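Local coordinates for putative lipoprotein (Campylobacter jejuni subsp. jejuni, PDB 2G5G) that binds two cofacial hemes in a dimer and probably serves in bacterial heme transport, at residues A[83-89]-A[112-118]. Residues are numbered along the deposited sequence; the frame is centred on the assembly and turned at random.
Sequences EMLASTE and LNWDKVW
Two bends in the selenomethionine side chain of Met-84 (chi2 -44°, chi3 -49°) turn SE and CE back over the six-membered ring of the Trp-118 indole. Its CB already points toward segment 112-118 and sits over the five-membered ring in a CH-pi contact, and CE reaches CZ3 of Trp-118 at 3.5 Å. SE stands farther off, 5.1 Å from the centroid of the six-membered ring of Trp-118 and above its face, a Met-aromatic contact. Meanwhile CG of Met-84 leans on CH2 of Trp-114 at 3.4 Å, so one side chain touches both tryptophans. These are tied to each other as well: NE1 of Trp-114 donates in its ring plane to O of Trp-118 (2.8 Å). At the indole rim, the Glu-83 carboxylate brings OE2 beside CH2 of Trp-118, while its OE1 accepts from the backbone N of Gly-220. A water bridges Met-84 O (2.6 Å) to Asp-115 N (2.8 Å) and lies over the Trp-114 ring. Farther along, ND2 of Asn-113, the residue closing a Schellman motif after helix 108-111, donates to OE2 of Glu-89 at 2.6 Å, arriving from above the carboxylate plane. Buried apolar packing with polar ties beside it thus joins the loop after strand 78-82 to the one before helix 124-131. The side chain of Trp-118 comes within about 6 Å of a bound heme, so these contacts probably help fix its ring near that site.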
loop_
_atom_site.group_PDB
_atom_site.type_symbol
_atom_site.label_atom_id
_atom_site.label_comp_id
_atom_site.label_asym_id
_atom_site.label_seq_id
_atom_site.Cartn_x
_atom_site.Cartn_y
_atom_site.Cartn_z
ATOM N N GLU A 83 1.992 10.370 17.444
ATOM C CA GLU A 83 1.943 9.971 16.036
ATOM C C GLU A 83 1.034 8.733 15.903
ATOM O O GLU A 83 0.428 8.518 14.849
ATOM C CB GLU A 83 3.350 9.607 15.519
ATOM C CG GLU A 83 3.367 9.041 14.066
ATOM C CD GLU A 83 4.729 8.459 13.633
ATOM O OE1 GLU A 83 5.693 8.473 14.418
ATOM O OE2 GLU A 83 4.811 7.978 12.498
HETATM N N MSE A 84 0.934 7.919 16.955
HETATM C CA MSE A 84 0.166 6.657 16.766
HETATM C C MSE A 84 -1.342 6.761 16.816
HETATM O O MSE A 84 -2.037 5.787 16.529
HETATM C CB MSE A 84 0.701 5.416 17.514
HETATM C CG MSE A 84 1.525 5.507 18.788
HETATM SE SE MSE A 84 3.018 6.802 19.067
HETATM C CE MSE A 84 4.118 6.607 17.445
ATOM N N LEU A 85 -1.859 7.954 17.112
ATOM C CA LEU A 85 -3.301 8.179 17.050
ATOM C C LEU A 85 -3.612 9.290 16.099
ATOM O O LEU A 85 -2.872 10.290 16.027
ATOM C CB LEU A 85 -3.868 8.455 18.443
ATOM C CG LEU A 85 -3.801 7.262 19.386
ATOM C CD1 LEU A 85 -3.984 7.644 20.838
ATOM C CD2 LEU A 85 -4.849 6.214 18.969
ATOM N N ALA A 86 -4.702 9.132 15.352
ATOM C CA ALA A 86 -5.134 10.173 14.436
ATOM C C ALA A 86 -5.835 11.328 15.153
ATOM O O ALA A 86 -6.504 11.107 16.166
ATOM C CB ALA A 86 -6.050 9.595 13.337
ATOM N N SER A 87 -5.690 12.538 14.606
ATOM C CA SER A 87 -6.312 13.756 15.181
ATOM C C SER A 87 -7.850 13.717 15.066
ATOM O O SER A 87 -8.563 14.325 15.871
ATOM C CB SER A 87 -5.759 15.009 14.501
ATOM O OG SER A 87 -6.195 15.101 13.166
ATOM N N THR A 88 -8.337 13.004 14.048
ATOM C CA THR A 88 -9.776 12.690 13.871
ATOM C C THR A 88 -10.399 11.922 15.048
ATOM O O THR A 88 -11.624 11.882 15.181
ATOM C CB THR A 88 -10.004 11.836 12.597
ATOM O OG1 THR A 88 -9.182 10.660 12.662
ATOM C CG2 THR A 88 -9.674 12.626 11.360
ATOM N N GLU A 89 -9.562 11.317 15.886
ATOM C CA GLU A 89 -9.994 10.518 17.028
ATOM C C GLU A 89 -10.225 11.343 18.299
ATOM O O GLU A 89 -10.594 10.791 19.323
ATOM C CB GLU A 89 -8.929 9.455 17.326
ATOM C CG GLU A 89 -9.449 8.067 17.636
ATOM C CD GLU A 89 -10.099 7.401 16.425
ATOM O OE1 GLU A 89 -9.765 7.766 15.274
ATOM O OE2 GLU A 89 -10.946 6.518 16.624
ATOM N N LEU A 112 -8.962 3.993 23.920
ATOM C CA LEU A 112 -8.212 4.897 23.052
ATOM C C LEU A 112 -8.445 4.554 21.602
ATOM O O LEU A 112 -7.970 5.251 20.709
ATOM C CB LEU A 112 -6.707 4.829 23.355
ATOM C CG LEU A 112 -6.225 5.136 24.769
ATOM C CD1 LEU A 112 -4.735 4.830 24.902
ATOM C CD2 LEU A 112 -6.543 6.579 25.165
ATOM N N ASN A 113 -9.182 3.475 21.362
ATOM C CA ASN A 113 -9.314 2.936 20.017
ATOM C C ASN A 113 -7.938 2.700 19.343
ATOM O O ASN A 113 -7.742 3.010 18.164
ATOM C CB ASN A 113 -10.179 3.864 19.163
ATOM C CG ASN A 113 -10.737 3.168 17.974
ATOM O OD1 ASN A 113 -10.930 1.956 18.008
ATOM N ND2 ASN A 113 -10.996 3.908 16.907
ATOM N N TRP A 114 -6.998 2.159 20.113
ATOM C CA TRP A 114 -5.643 1.917 19.629
ATOM C C TRP A 114 -5.683 1.210 18.292
ATOM O O TRP A 114 -6.468 0.273 18.111
ATOM C CB TRP A 114 -4.857 1.076 20.632
ATOM C CG TRP A 114 -3.383 1.127 20.393
ATOM C CD1 TRP A 114 -2.614 0.178 19.776
ATOM C CD2 TRP A 114 -2.491 2.193 20.753
ATOM N NE1 TRP A 114 -1.299 0.580 19.740
ATOM C CE2 TRP A 114 -1.195 1.818 20.320
ATOM C CE3 TRP A 114 -2.663 3.429 21.389
ATOM C CZ2 TRP A 114 -0.081 2.632 20.508
ATOM C CZ3 TRP A 114 -1.547 4.236 21.581
ATOM C CH2 TRP A 114 -0.272 3.830 21.145
ATOM N N ASP A 115 -4.852 1.673 17.357
ATOM C CA ASP A 115 -4.702 1.039 16.043
ATOM C C ASP A 115 -3.622 -0.017 16.133
ATOM O O ASP A 115 -2.524 0.242 16.628
ATOM C CB ASP A 115 -4.354 2.060 14.954
ATOM C CG ASP A 115 -4.537 1.507 13.541
ATOM O OD1 ASP A 115 -4.238 0.312 13.319
ATOM O OD2 ASP A 115 -4.974 2.273 12.640
ATOM N N LYS A 116 -3.932 -1.221 15.649
ATOM C CA LYS A 116 -3.012 -2.338 15.843
ATOM C C LYS A 116 -1.817 -2.358 14.888
ATOM O O LYS A 116 -0.871 -3.110 15.118
ATOM C CB LYS A 116 -3.737 -3.686 15.934
ATOM C CG LYS A 116 -4.056 -4.084 17.389
ATOM C CD LYS A 116 -5.003 -3.086 18.078
ATOM C CE LYS A 116 -4.982 -3.234 19.585
ATOM N NZ LYS A 116 -3.635 -2.931 20.174
ATOM N N VAL A 117 -1.834 -1.501 13.861
ATOM C CA VAL A 117 -0.590 -1.209 13.116
ATOM C C VAL A 117 0.582 -0.811 14.049
ATOM O O VAL A 117 1.748 -1.005 13.697
ATOM C CB VAL A 117 -0.774 -0.184 11.944
ATOM C CG1 VAL A 117 -1.851 -0.651 11.004
ATOM C CG2 VAL A 117 -1.082 1.219 12.439
ATOM N N TRP A 118 0.254 -0.294 15.241
ATOM C CA TRP A 118 1.233 0.062 16.262
ATOM C C TRP A 118 1.189 -1.008 17.337
ATOM O O TRP A 118 0.195 -1.118 18.053
ATOM C CB TRP A 118 0.909 1.446 16.855
ATOM C CG TRP A 118 0.922 2.542 15.832
ATOM C CD1 TRP A 118 -0.143 3.052 15.159
ATOM C CD2 TRP A 118 2.078 3.251 15.359
ATOM N NE1 TRP A 118 0.275 4.033 14.291
ATOM C CE2 TRP A 118 1.637 4.170 14.393
ATOM C CE3 TRP A 118 3.447 3.195 15.671
ATOM C CZ2 TRP A 118 2.511 5.052 13.737
ATOM C CZ3 TRP A 118 4.320 4.061 15.012
ATOM C CH2 TRP A 118 3.841 4.977 14.054
HETATM O O HOH W 1 -1.467 6.608 12.841
HETATM O O HOH W 2 -2.894 3.603 17.668
#